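Local coordinates for Lmo0181 protein (Listeria monocytogenes serovar 1/2a, PDB 5F7V) that binds the cyclic glucan cycloalternan as an extracellular lipoprotein and probably delivers it to an ABC transporter in the cell membrane, at residues A[212-215]-A[216-220]; A[373-377]-A[378-382]; A[89-92]-A[93-96]; A[31-34]-A[35-39]; A[339-342]-A[343-346]. All coordinates share one frame; numbering follows the deposited sequence.

Contact 1: residues A[212-215]-A[216-220]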
loop_
_atom_site.group_PDB
_atom_site.type_symbol
_atom_site.label_atom_id
_atom_site.label_comp_id
_atom_site.label_asym_id
_atom_site.label_seq_id
_atom_site.Cartn_x
_atom_site.Cartn_y
_atom_site.Cartn_z
ATOM N N LEU A 212 15.055 -0.362 -12.904
ATOM C CA LEU A 212 14.959 1.068 -12.592
ATOM C C LEU A 212 15.008 1.928 -13.824
ATOM O O LEU A 212 14.237 2.893 -13.898
ATOM C CB LEU A 212 16.057 1.469 -11.622
ATOM C CG LEU A 212 16.061 2.957 -11.168
ATOM C CD1 LEU A 212 14.802 3.322 -10.446
ATOM C CD2 LEU A 212 17.242 3.188 -10.251
ATOM N N THR A 213 15.872 1.564 -14.758
ATOM C CA THR A 213 15.954 2.285 -16.018
ATOM C C THR A 213 14.646 2.219 -16.785
ATOM O O THR A 213 14.233 3.234 -17.412
ATOM C CB THR A 213 17.137 1.772 -16.850
ATOM O OG1 THR A 213 18.324 1.895 -16.059
ATOM C CG2 THR A 213 17.290 2.547 -18.179
ATOM N N HIS A 214 13.938 1.101 -16.726
ATOM C CA HIS A 214 12.628 0.987 -17.339
ATOM C C HIS A 214 11.699 2.071 -16.779
ATOM O O HIS A 214 10.965 2.709 -17.539
ATOM C CB HIS A 214 12.139 -0.454 -17.140
ATOM C CG HIS A 214 10.661 -0.590 -16.969
ATOM N ND1 HIS A 214 9.707 -0.501 -17.979
ATOM C CD2 HIS A 214 9.996 -0.890 -15.832
ATOM C CE1 HIS A 214 8.523 -0.706 -17.438
ATOM N NE2 HIS A 214 8.676 -0.949 -16.159
ATOM N N LEU A 215 11.691 2.266 -15.461
ATOM C CA LEU A 215 10.876 3.328 -14.835
ATOM C C LEU A 215 11.384 4.732 -15.169
ATOM O O LEU A 215 10.608 5.608 -15.572
ATOM C CB LEU A 215 10.811 3.184 -13.322
ATOM C CG LEU A 215 10.178 1.868 -12.837
ATOM C CD1 LEU A 215 10.327 1.794 -11.332
ATOM C CD2 LEU A 215 8.738 1.719 -13.277
ATOM N N THR A 216 12.685 4.983 -15.010
ATOM C CA THR A 216 13.146 6.372 -15.134
ATOM C C THR A 216 13.150 6.840 -16.574
ATOM O O THR A 216 12.875 8.031 -16.810
ATOM C CB THR A 216 14.506 6.571 -14.467
ATOM O OG1 THR A 216 15.479 5.752 -15.098
ATOM C CG2 THR A 216 14.476 6.241 -12.980
ATOM N N ASN A 217 13.400 5.940 -17.527
ATOM C CA ASN A 217 13.378 6.375 -18.920
ATOM C C ASN A 217 12.002 6.829 -19.347
ATOM O O ASN A 217 11.915 7.689 -20.248
ATOM C CB ASN A 217 13.804 5.235 -19.837
ATOM C CG ASN A 217 15.290 5.095 -20.021
ATOM O OD1 ASN A 217 16.052 5.923 -19.579
ATOM N ND2 ASN A 217 15.677 4.070 -20.750
ATOM N N GLU A 218 10.933 6.303 -18.754
ATOM C CA GLU A 218 9.596 6.804 -19.095
ATOM C C GLU A 218 9.440 8.267 -18.778
ATOM O O GLU A 218 8.729 9.014 -19.464
ATOM C CB GLU A 218 8.550 6.017 -18.327
ATOM C CG GLU A 218 8.465 4.606 -18.854
ATOM C CD GLU A 218 7.302 3.811 -18.337
ATOM O OE1 GLU A 218 6.926 4.033 -17.169
ATOM O OE2 GLU A 218 6.856 2.934 -19.129
ATOM N N VAL A 219 10.129 8.730 -17.744
ATOM C CA VAL A 219 10.072 10.144 -17.376
ATOM C C VAL A 219 11.099 10.961 -18.155
ATOM O O VAL A 219 10.760 12.036 -18.669
ATOM C CB VAL A 219 10.330 10.318 -15.860
ATOM C CG1 VAL A 219 10.527 11.784 -15.487
ATOM C CG2 VAL A 219 9.192 9.661 -15.102
ATOM N N THR A 220 12.355 10.525 -18.240
ATOM C CA THR A 220 13.444 11.374 -18.735
ATOM C C THR A 220 13.737 11.244 -20.222
ATOM O O THR A 220 14.332 12.185 -20.802
ATOM C CB THR A 220 14.742 11.109 -17.962
ATOM O OG1 THR A 220 15.199 9.803 -18.311
ATOM C CG2 THR A 220 14.539 11.240 -16.443
HETATM O O HOH W 1 7.861 5.678 -14.947
#
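Leu212 O takes the backbone N-H of Thr216 at 2.8 Å, with an N-H...O angle of 161° and the donor nearly in line with the carbonyl. The hydroxyl OG1 of Thr216 also lies near this oxygen, though any bond it makes there is weak and not settled. Thr216 CG2, beside its own backbone N, packs 3.9 Å from Leu212 CD1. One residue on, Asn217 N binds Thr213 O at 2.8 Å; the two side chains run alongside each other, and Thr213 CG2 lies 3.4 Å from Asn217 ND2. Thr213 OG1 turns back to Val209 O instead. Nearer the helix end Glu218 N makes a weak bond of 3.3 Å to Leu215 O, three residues back. A water bridges the same turn, donating to Leu215 O at 2.8 Å and to Glu218 OE1 at 2.9 Å. His214 ND1 is held by Glu157, and its ring stacks on Trp153. Thr216 O then accepts from both Val219 N and Thr220 N. Such i to i+4 bonds joined by i to i+3 bonds are common in the last turn of an alpha helix, here helix 206-220, packed against helices 361-376 and 382-397.

Contact 2: residues A[373-377]-A[378-382]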
loop_
_atom_site.group_PDB
_atom_site.type_symbol
_atom_site.label_atom_id
_atom_site.label_comp_id
_atom_site.label_asym_id
_atom_site.label_seq_id
_atom_site.Cartn_x
_atom_site.Cartn_y
_atom_site.Cartn_z
ATOM N N GLU A 373 14.646 10.270 -7.015
ATOM C CA GLU A 373 14.197 11.576 -7.447
ATOM C C GLU A 373 15.294 12.293 -8.224
ATOM O O GLU A 373 15.057 12.965 -9.230
ATOM C CB GLU A 373 13.725 12.392 -6.235
ATOM C CG GLU A 373 13.046 13.681 -6.638
ATOM C CD GLU A 373 11.581 13.539 -6.917
ATOM O OE1 GLU A 373 11.091 12.404 -7.136
ATOM O OE2 GLU A 373 10.944 14.637 -6.907
ATOM N N LYS A 374 16.526 12.169 -7.764
ATOM C CA LYS A 374 17.634 12.811 -8.471
ATOM C C LYS A 374 17.737 12.250 -9.882
ATOM O O LYS A 374 18.095 13.000 -10.789
ATOM C CB LYS A 374 18.980 12.626 -7.761
ATOM C CG LYS A 374 19.141 13.412 -6.473
ATOM C CD LYS A 374 20.427 13.040 -5.765
ATOM C CE LYS A 374 20.520 13.574 -4.360
ATOM N NZ LYS A 374 21.795 13.113 -3.757
ATOM N N VAL A 375 17.490 10.964 -10.112
ATOM C CA VAL A 375 17.532 10.470 -11.498
ATOM C C VAL A 375 16.429 11.116 -12.309
ATOM O O VAL A 375 16.658 11.580 -13.421
ATOM C CB VAL A 375 17.365 8.943 -11.521
ATOM C CG1 VAL A 375 17.452 8.455 -12.960
ATOM C CG2 VAL A 375 18.378 8.265 -10.607
ATOM N N LEU A 376 15.253 11.189 -11.726
ATOM C CA LEU A 376 14.108 11.782 -12.464
ATOM C C LEU A 376 14.283 13.235 -12.812
ATOM O O LEU A 376 13.737 13.661 -13.818
ATOM C CB LEU A 376 12.809 11.620 -11.668
ATOM C CG LEU A 376 12.343 10.191 -11.358
ATOM C CD1 LEU A 376 11.023 10.287 -10.634
ATOM C CD2 LEU A 376 12.242 9.410 -12.654
ATOM N N ASN A 377 15.067 13.968 -12.014
ATOM C CA ASN A 377 15.307 15.382 -12.235
ATOM C C ASN A 377 16.538 15.630 -13.089
ATOM O O ASN A 377 16.877 16.784 -13.360
ATOM C CB ASN A 377 15.448 16.098 -10.893
ATOM C CG ASN A 377 14.149 16.177 -10.120
ATOM O OD1 ASN A 377 13.068 16.155 -10.694
ATOM N ND2 ASN A 377 14.251 16.341 -8.804
ATOM N N GLY A 378 17.213 14.576 -13.536
ATOM C CA GLY A 378 18.393 14.799 -14.348
ATOM C C GLY A 378 19.632 15.156 -13.579
ATOM O O GLY A 378 20.497 15.842 -14.121
ATOM N N ASP A 379 19.723 14.746 -12.312
ATOM C CA ASP A 379 20.890 14.979 -11.470
ATOM C C ASP A 379 21.669 13.722 -11.245
ATOM O O ASP A 379 22.762 13.791 -10.683
ATOM C CB ASP A 379 20.482 15.547 -10.103
ATOM C CG ASP A 379 19.807 16.889 -10.220
ATOM O OD1 ASP A 379 20.430 17.818 -10.697
ATOM O OD2 ASP A 379 18.595 17.003 -9.872
ATOM N N SER A 380 21.173 12.570 -11.659
ATOM C CA SER A 380 21.862 11.322 -11.412
ATOM C C SER A 380 21.455 10.307 -12.475
ATOM O O SER A 380 20.757 10.659 -13.440
ATOM C CB SER A 380 21.523 10.864 -10.000
ATOM O OG SER A 380 22.271 9.724 -9.628
ATOM N N THR A 381 21.874 9.062 -12.284
ATOM C CA THR A 381 21.577 7.967 -13.195
ATOM C C THR A 381 21.124 6.735 -12.424
ATOM O O THR A 381 21.405 6.639 -11.235
ATOM C CB THR A 381 22.746 7.557 -14.077
ATOM O OG1 THR A 381 23.692 6.910 -13.213
ATOM C CG2 THR A 381 23.379 8.696 -14.801
ATOM N N PRO A 382 20.417 5.791 -13.093
ATOM C CA PRO A 382 19.972 4.600 -12.367
ATOM C C PRO A 382 21.100 3.853 -11.694
ATOM O O PRO A 382 20.942 3.479 -10.519
ATOM C CB PRO A 382 19.232 3.788 -13.451
ATOM C CG PRO A 382 18.719 4.814 -14.409
ATOM C CD PRO A 382 19.828 5.836 -14.447
HETATM O O HOH W 2 18.485 11.112 -15.420
HETATM O O HOH W 3 16.940 16.804 -7.747
#
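Lys374 O and Asp379 N meet across a Schellman motif that ends helix 361-376, and two backbone bonds define it. Asp379 N reaches five residues back to Lys374 O at 2.8 Å, nearly along the C=O axis. Inside that loop Gly378 N donates to Val375 O at 3.0 Å with a straight N-H (161°), although it approaches from well above the carbonyl plane rather than on a lone pair. A water donates to this same Val375 O and to Ser380 O, bridging the turn. Gly378 makes the reversal with a positive phi of 80°, where a CB would collide with the carbonyl oxygen of Asn377.

The returning chain is packed against the last turn by carbon contacts. Lys374 CB lies 3.8 Å from Ser380 CB, while the rest of the lysine extends away to a salt bridge with Glu371. The two methyls of Val375 divide the work: CG2 is beside Thr381 O, and CG1, set anti to the backbone N (chi1 -178°), meets Pro382 CD at 3.8 Å, with the two side chains crossing at about a right angle.

Farther out, Thr381 is the N-cap of helix 382-397, its OG1 bonded to Lys384 N, so residues 377-381 link one helix end to the next helix start. Helix 206-220 lies against the valine and the proline through Thr216. At the outer edge of the turn a second water accepts from Asn377 ND2 at 2.9 Å and donates to Asp379 OD2 at 2.7 Å.

Contact 3: residues A[89-92]-A[93-96]; sequences ADLT and SYIE
Tyr94 leaves the first turn of helix 92-97 with its CB 3.5 Å from Leu91 O. Its CG stands beside the backbone N (chi1 -67°), which sends the ring back along the incoming chain. CD2 then passes 4.0 Å from Leu91 CA and 4.3 Å from Leu91 CD2. Both CD2 and CE2 approach Asp90 O, which lies at the ring edge and in the ring plane, 3.8 Å from CD2. Beyond this contact the ring meets Phe298 with the planes at about 40°, and the side chain also touches Lys294 and Glu295 of helix 294-306.

Ile95 packs on the same leucine, its CD1 4.0 Å from Leu91 CB, while its N-H bonds Leu91 O almost in line with the carbonyl. Glu96 N continues the pattern to Thr92 O, and the extended glutamate lies alongside Thr92. At the helix start, Asp90 OD1, from the loop, accepts twice from Thr92. The hydroxyl OG1 donates at 2.6 Å to the syn lone pair of OD1; the backbone N arrives at 3.0 Å from above the carboxylate plane. Two bonds grip this one oxygen and should limit the rotation of the carboxylate. A water accepts from Ser93 N and donates to Asp90 O, bridging loop and helix. The N-H bond from Thr92 to Asp90 makes an Asx turn that spans Leu91, the N-cap residue of helix 92-97.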
loop_
_atom_site.group_PDB
_atom_site.type_symbol
_atom_site.label_atom_id
_atom_site.label_comp_id
_atom_site.label_asym_id
_atom_site.label_seq_id
_atom_site.Cartn_x
_atom_site.Cartn_y
_atom_site.Cartn_z
ATOM N N ALA A 89 1.623 -3.721 22.595
ATOM C CA ALA A 89 1.234 -4.771 23.522
ATOM C C ALA A 89 1.193 -6.131 22.806
ATOM O O ALA A 89 0.639 -6.267 21.726
ATOM C CB ALA A 89 -0.126 -4.479 24.132
ATOM N N ASP A 90 1.754 -7.152 23.444
ATOM C CA ASP A 90 1.574 -8.531 22.993
ATOM C C ASP A 90 0.094 -8.882 23.111
ATOM O O ASP A 90 -0.494 -8.743 24.183
ATOM C CB ASP A 90 2.428 -9.409 23.928
ATOM C CG ASP A 90 2.322 -10.881 23.655
ATOM O OD1 ASP A 90 1.675 -11.318 22.690
ATOM O OD2 ASP A 90 2.964 -11.612 24.460
ATOM N N LEU A 91 -0.513 -9.311 22.020
ATOM C CA LEU A 91 -1.947 -9.591 22.036
ATOM C C LEU A 91 -2.272 -11.056 22.275
ATOM O O LEU A 91 -3.446 -11.412 22.215
ATOM C CB LEU A 91 -2.543 -9.113 20.716
ATOM C CG LEU A 91 -2.456 -7.607 20.435
ATOM C CD1 LEU A 91 -3.213 -7.259 19.162
ATOM C CD2 LEU A 91 -2.878 -6.696 21.571
ATOM N N THR A 92 -1.271 -11.877 22.575
ATOM C CA THR A 92 -1.451 -13.328 22.741
ATOM C C THR A 92 -2.588 -13.656 23.694
ATOM O O THR A 92 -3.448 -14.472 23.350
ATOM C CB THR A 92 -0.156 -13.984 23.247
ATOM O OG1 THR A 92 0.853 -13.748 22.269
ATOM C CG2 THR A 92 -0.306 -15.497 23.451
ATOM N N SER A 93 -2.595 -13.062 24.883
ATOM C CA SER A 93 -3.629 -13.373 25.875
ATOM C C SER A 93 -5.021 -12.924 25.443
ATOM O O SER A 93 -6.016 -13.637 25.637
ATOM C CB SER A 93 -3.266 -12.813 27.257
ATOM O OG SER A 93 -3.191 -11.398 27.255
ATOM N N TYR A 94 -5.054 -11.735 24.838
ATOM C CA TYR A 94 -6.291 -11.095 24.431
ATOM C C TYR A 94 -6.926 -11.993 23.383
ATOM O O TYR A 94 -8.131 -12.255 23.407
ATOM C CB TYR A 94 -6.041 -9.690 23.854
ATOM C CG TYR A 94 -5.535 -8.775 24.918
ATOM C CD1 TYR A 94 -6.402 -8.095 25.754
ATOM C CD2 TYR A 94 -4.175 -8.649 25.182
ATOM C CE1 TYR A 94 -5.934 -7.305 26.800
ATOM C CE2 TYR A 94 -3.691 -7.838 26.184
ATOM C CZ TYR A 94 -4.572 -7.164 26.999
ATOM O OH TYR A 94 -4.126 -6.377 28.026
ATOM N N ILE A 95 -6.103 -12.501 22.480
ATOM C CA ILE A 95 -6.626 -13.345 21.404
ATOM C C ILE A 95 -7.080 -14.699 21.958
ATOM O O ILE A 95 -8.144 -15.197 21.561
ATOM C CB ILE A 95 -5.551 -13.511 20.308
ATOM C CG1 ILE A 95 -5.404 -12.176 19.570
ATOM C CG2 ILE A 95 -5.886 -14.609 19.289
ATOM C CD1 ILE A 95 -4.180 -12.089 18.698
ATOM N N GLU A 96 -6.323 -15.291 22.882
ATOM C CA GLU A 96 -6.690 -16.586 23.495
ATOM C C GLU A 96 -8.069 -16.478 24.138
ATOM O O GLU A 96 -8.863 -17.419 24.023
ATOM C CB GLU A 96 -5.660 -16.992 24.553
ATOM C CG GLU A 96 -4.284 -17.421 24.045
ATOM C CD GLU A 96 -3.205 -17.613 25.122
ATOM O OE1 GLU A 96 -3.361 -17.056 26.234
ATOM O OE2 GLU A 96 -2.175 -18.314 24.893
HETATM O O HOH W 4 -0.765 -11.047 25.837
#

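Contact 4: residues A[31-34]-A[35-39]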
loop_
_atom_site.group_PDB
_atom_site.type_symbol
_atom_site.label_atom_id
_atom_site.label_comp_id
_atom_site.label_asym_id
_atom_site.label_seq_id
_atom_site.Cartn_x
_atom_site.Cartn_y
_atom_site.Cartn_z
ATOM N N GLU A 31 -18.963 5.041 10.186
ATOM C CA GLU A 31 -19.993 4.025 10.320
ATOM C C GLU A 31 -19.491 2.836 11.124
ATOM O O GLU A 31 -20.224 2.334 11.959
ATOM C CB GLU A 31 -20.466 3.563 8.953
ATOM C CG GLU A 31 -21.794 2.852 9.051
ATOM C CD GLU A 31 -22.310 2.367 7.714
ATOM O OE1 GLU A 31 -21.744 2.737 6.654
ATOM O OE2 GLU A 31 -23.309 1.609 7.798
ATOM N N MET A 32 -18.245 2.409 10.923
ATOM C CA MET A 32 -17.690 1.351 11.758
ATOM C C MET A 32 -17.640 1.733 13.239
ATOM O O MET A 32 -18.008 0.928 14.084
ATOM C CB MET A 32 -16.295 0.999 11.286
ATOM C CG MET A 32 -16.296 0.341 9.921
ATOM S SD MET A 32 -14.604 -0.013 9.445
ATOM C CE MET A 32 -14.824 -0.599 7.776
ATOM N N VAL A 33 -17.232 2.962 13.530
ATOM C CA VAL A 33 -17.192 3.428 14.924
ATOM C C VAL A 33 -18.606 3.433 15.524
ATOM O O VAL A 33 -18.791 2.978 16.669
ATOM C CB VAL A 33 -16.470 4.788 15.071
ATOM C CG1 VAL A 33 -16.637 5.414 16.449
ATOM C CG2 VAL A 33 -15.000 4.591 14.698
ATOM N N LYS A 34 -19.587 3.934 14.787
ATOM C CA LYS A 34 -20.960 3.932 15.259
ATOM C C LYS A 34 -21.436 2.517 15.592
ATOM O O LYS A 34 -22.111 2.296 16.590
ATOM C CB LYS A 34 -21.878 4.560 14.210
ATOM C CG LYS A 34 -23.387 4.498 14.467
ATOM C CD LYS A 34 -24.267 5.001 13.334
ATOM C CE LYS A 34 -24.200 4.131 12.075
ATOM N NZ LYS A 34 -25.049 4.711 11.028
ATOM N N GLU A 35 -21.148 1.576 14.704
ATOM C CA GLU A 35 -21.566 0.187 14.914
ATOM C C GLU A 35 -20.827 -0.446 16.116
ATOM O O GLU A 35 -21.430 -1.131 16.945
ATOM C CB GLU A 35 -21.361 -0.625 13.636
ATOM C CG GLU A 35 -22.314 -0.182 12.536
ATOM C CD GLU A 35 -23.762 -0.492 12.809
ATOM O OE1 GLU A 35 -24.032 -1.525 13.446
ATOM O OE2 GLU A 35 -24.672 0.249 12.349
ATOM N N PHE A 36 -19.551 -0.137 16.244
ATOM C CA PHE A 36 -18.771 -0.607 17.379
ATOM C C PHE A 36 -19.353 -0.092 18.696
ATOM O O PHE A 36 -19.492 -0.846 19.645
ATOM C CB PHE A 36 -17.294 -0.200 17.268
ATOM C CG PHE A 36 -16.506 -0.527 18.497
ATOM C CD1 PHE A 36 -16.093 -1.813 18.737
ATOM C CD2 PHE A 36 -16.173 0.459 19.430
ATOM C CE1 PHE A 36 -15.378 -2.168 19.883
ATOM C CE2 PHE A 36 -15.458 0.110 20.567
ATOM C CZ PHE A 36 -15.050 -1.183 20.787
ATOM N N GLU A 37 -19.679 1.187 18.712
ATOM C CA GLU A 37 -20.226 1.829 19.910
ATOM C C GLU A 37 -21.604 1.284 20.245
ATOM O O GLU A 37 -21.933 1.150 21.428
ATOM C CB GLU A 37 -20.224 3.328 19.752
ATOM C CG GLU A 37 -18.794 3.889 19.772
ATOM C CD GLU A 37 -18.750 5.405 19.648
ATOM O OE1 GLU A 37 -19.762 6.074 19.324
ATOM O OE2 GLU A 37 -17.685 5.976 19.922
ATOM N N LYS A 38 -22.395 0.955 19.227
ATOM C CA LYS A 38 -23.687 0.346 19.474
ATOM C C LYS A 38 -23.563 -1.015 20.170
ATOM O O LYS A 38 -24.291 -1.307 21.144
ATOM C CB LYS A 38 -24.429 0.127 18.153
ATOM C CG LYS A 38 -25.718 -0.679 18.225
ATOM C CD LYS A 38 -26.763 -0.033 19.093
ATOM C CE LYS A 38 -27.976 -0.934 19.266
ATOM N NZ LYS A 38 -29.008 -0.206 20.025
ATOM N N GLN A 39 -22.635 -1.806 19.652
ATOM C CA GLN A 39 -22.363 -3.154 20.161
ATOM C C GLN A 39 -21.524 -3.157 21.434
ATOM O O GLN A 39 -21.454 -4.185 22.092
ATOM C CB GLN A 39 -21.705 -3.998 19.070
ATOM C CG GLN A 39 -22.605 -4.173 17.839
ATOM C CD GLN A 39 -21.994 -5.038 16.731
ATOM O OE1 GLN A 39 -20.908 -5.570 16.892
ATOM N NE2 GLN A 39 -22.691 -5.203 15.621
HETATM O O HOH W 5 -24.646 1.687 10.029
#
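Val33 and Glu37 form the closely packed flank of this helical turn, running side by side in the same direction. Val33 CG1 lies 3.7 Å from Glu37 OE2, and Glu37 CG passes 3.2 Å from Val33 O. The carboxylate is anchored beyond the turn, since OE2 accepts from Val45 N of strand 43-49. Phe36 also points into the fold: chi1 of 173° sets its ring anti to the backbone N, where it makes edge-to-face contacts with Phe300 and Phe303. Beneath these side chains the backbone is regular, with Phe36 N on Met32 O and Glu37 N on Val33 O, both at 2.9 Å.

Around the helix the contact becomes looser and polar, and water replaces direct bonds. A single water donates to Glu31 OE2 at 2.6 Å and to Glu35 OE2 at 2.7 Å, and accepts a weak bond from Lys34 NZ. Glu35 folds at chi2 (-68°) to bring its acid there. Its OE2 remains 4.7 Å from Lys34 NZ and 4.9 Å from Glu31 OE2, so no direct salt bridge forms. The water and the nearby ammonium would therefore probably ease the repulsion between the two carboxylates by screening rather than by direct pairing.

Contact 5: residues A[339-342]-A[343-346]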
loop_
_atom_site.group_PDB
_atom_site.type_symbol
_atom_site.label_atom_id
_atom_site.label_comp_id
_atom_site.label_asym_id
_atom_site.label_seq_id
_atom_site.Cartn_x
_atom_site.Cartn_y
_atom_site.Cartn_z
ATOM N N PRO A 339 -14.340 -0.223 -10.966
ATOM C CA PRO A 339 -14.077 -0.704 -12.326
ATOM C C PRO A 339 -14.802 -2.040 -12.536
ATOM O O PRO A 339 -15.133 -2.740 -11.569
ATOM C CB PRO A 339 -12.561 -0.918 -12.296
ATOM C CG PRO A 339 -12.264 -1.398 -10.890
ATOM C CD PRO A 339 -13.205 -0.547 -10.068
ATOM N N ASP A 340 -15.020 -2.416 -13.793
ATOM C CA ASP A 340 -15.637 -3.704 -14.097
ATOM C C ASP A 340 -14.768 -4.889 -13.757
ATOM O O ASP A 340 -15.280 -5.916 -13.274
ATOM C CB ASP A 340 -16.006 -3.789 -15.578
ATOM C CG ASP A 340 -17.203 -2.931 -15.969
ATOM O OD1 ASP A 340 -18.130 -2.727 -15.173
ATOM O OD2 ASP A 340 -17.238 -2.495 -17.131
ATOM N N ASN A 341 -13.457 -4.786 -14.012
ATOM C CA ASN A 341 -12.595 -5.975 -13.907
ATOM C C ASN A 341 -12.062 -6.174 -12.499
ATOM O O ASN A 341 -10.860 -6.228 -12.277
ATOM C CB ASN A 341 -11.471 -5.855 -14.914
ATOM C CG ASN A 341 -10.679 -7.132 -15.043
ATOM O OD1 ASN A 341 -11.197 -8.221 -14.771
ATOM N ND2 ASN A 341 -9.419 -7.025 -15.446
ATOM N N ARG A 342 -12.994 -6.288 -11.547
ATOM C CA ARG A 342 -12.678 -6.539 -10.154
ATOM C C ARG A 342 -11.849 -7.823 -9.984
ATOM O O ARG A 342 -11.005 -7.888 -9.076
ATOM C CB ARG A 342 -13.977 -6.620 -9.332
ATOM C CG ARG A 342 -14.850 -5.368 -9.285
ATOM C CD ARG A 342 -14.143 -4.272 -8.553
ATOM N NE ARG A 342 -14.894 -3.015 -8.443
ATOM C CZ ARG A 342 -15.329 -2.464 -7.319
ATOM N NH1 ARG A 342 -15.142 -3.078 -6.164
ATOM N NH2 ARG A 342 -15.882 -1.257 -7.361
ATOM N N GLU A 343 -12.035 -8.799 -10.880
ATOM C CA GLU A 343 -11.244 -10.033 -10.775
ATOM C C GLU A 343 -9.755 -9.776 -10.891
ATOM O O GLU A 343 -8.997 -10.563 -10.324
ATOM C CB GLU A 343 -11.705 -11.135 -11.731
ATOM C CG GLU A 343 -12.999 -11.808 -11.366
ATOM C CD GLU A 343 -13.009 -12.768 -10.173
ATOM O OE1 GLU A 343 -12.013 -12.905 -9.410
ATOM O OE2 GLU A 343 -14.091 -13.403 -10.020
ATOM N N ALA A 344 -9.317 -8.707 -11.553
ATOM C CA ALA A 344 -7.884 -8.422 -11.609
ATOM C C ALA A 344 -7.282 -8.257 -10.225
ATOM O O ALA A 344 -6.111 -8.582 -10.022
ATOM C CB ALA A 344 -7.590 -7.163 -12.416
ATOM N N VAL A 345 -8.041 -7.752 -9.253
ATOM C CA VAL A 345 -7.534 -7.566 -7.901
ATOM C C VAL A 345 -7.165 -8.923 -7.304
ATOM O O VAL A 345 -6.114 -9.070 -6.682
ATOM C CB VAL A 345 -8.606 -6.836 -7.050
ATOM C CG1 VAL A 345 -8.157 -6.744 -5.600
ATOM C CG2 VAL A 345 -8.964 -5.449 -7.591
ATOM N N PHE A 346 -8.049 -9.900 -7.475
ATOM C CA PHE A 346 -7.801 -11.229 -6.919
ATOM C C PHE A 346 -6.819 -12.015 -7.769
ATOM O O PHE A 346 -5.992 -12.737 -7.212
ATOM C CB PHE A 346 -9.146 -11.950 -6.721
ATOM C CG PHE A 346 -10.023 -11.188 -5.796
ATOM C CD1 PHE A 346 -9.843 -11.271 -4.437
ATOM C CD2 PHE A 346 -10.966 -10.323 -6.315
ATOM C CE1 PHE A 346 -10.646 -10.496 -3.595
ATOM C CE2 PHE A 346 -11.753 -9.539 -5.490
ATOM C CZ PHE A 346 -11.595 -9.652 -4.132
HETATM O O HOH W 6 -14.356 -9.048 -12.621
#
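Arg342 O and the Phe346 ring meet obliquely, with CD2 3.7 Å from the oxygen. The guanidinium of Arg342 has Pro339 O at its edge and only 8° out of its plane, bound by NE at 3.1 Å on a carbonyl lone pair. NH2 bonds Pro338 O and NH1 bonds Asn318 OD1, and Tyr333 adds a cation-pi contact; three hydrogen bonds thus fix the rotation of a buried group. The chain folds at chi2 (-66°) to turn it back over the loop. The amide of Asn341 is the other flat group: its ND2 packs 3.5 Å from Ala344 CB and donates to Val267 O.

Two i to i+3 backbone bonds join the loop to the helical residues that follow. Ala344 N donates to Asn341 O at 3.0 Å and Val345 N to Arg342 O, also at 3.0 Å; in both, the donor stands about 50° above the carbonyl plane. Asn341 is the centre of an inverse gamma turn, whose bond from Arg342 N to Asp340 O is weak. A water accepts from Glu343 N at 2.9 Å and donates weakly to Asp340 O, spanning the same bend.

Pro339, which follows a cis peptide bond, and Asn341 tie the loop to strand 265-268. Val345 and Phe346 each touch both neighbouring elements, so this short helix packs on both helix 327-335 and strand 321-322.

Overall arrangement
Contacts 1 and 2 are direct neighbours, with centres about 10 Å apart: Pro382 CB packs 3.3 Å from Thr213 OG1, joining helix 206-220 to the turn between helices 361-376 and 382-397. Contacts 3 and 4 lie on the opposite side of the chain's centre, about 46 to 48 Å from the first pair between centres, and about 23 Å from each other. Contact 5 lies closer to the middle, 17 Å from the chain's centre. Glucose units of the bound glucan are about 9 Å from the side chain of Leu215, about 11 Å from Leu376 and about 12 Å from Met32 and Val345, so these side chains stand back from the sugar rather than touching it.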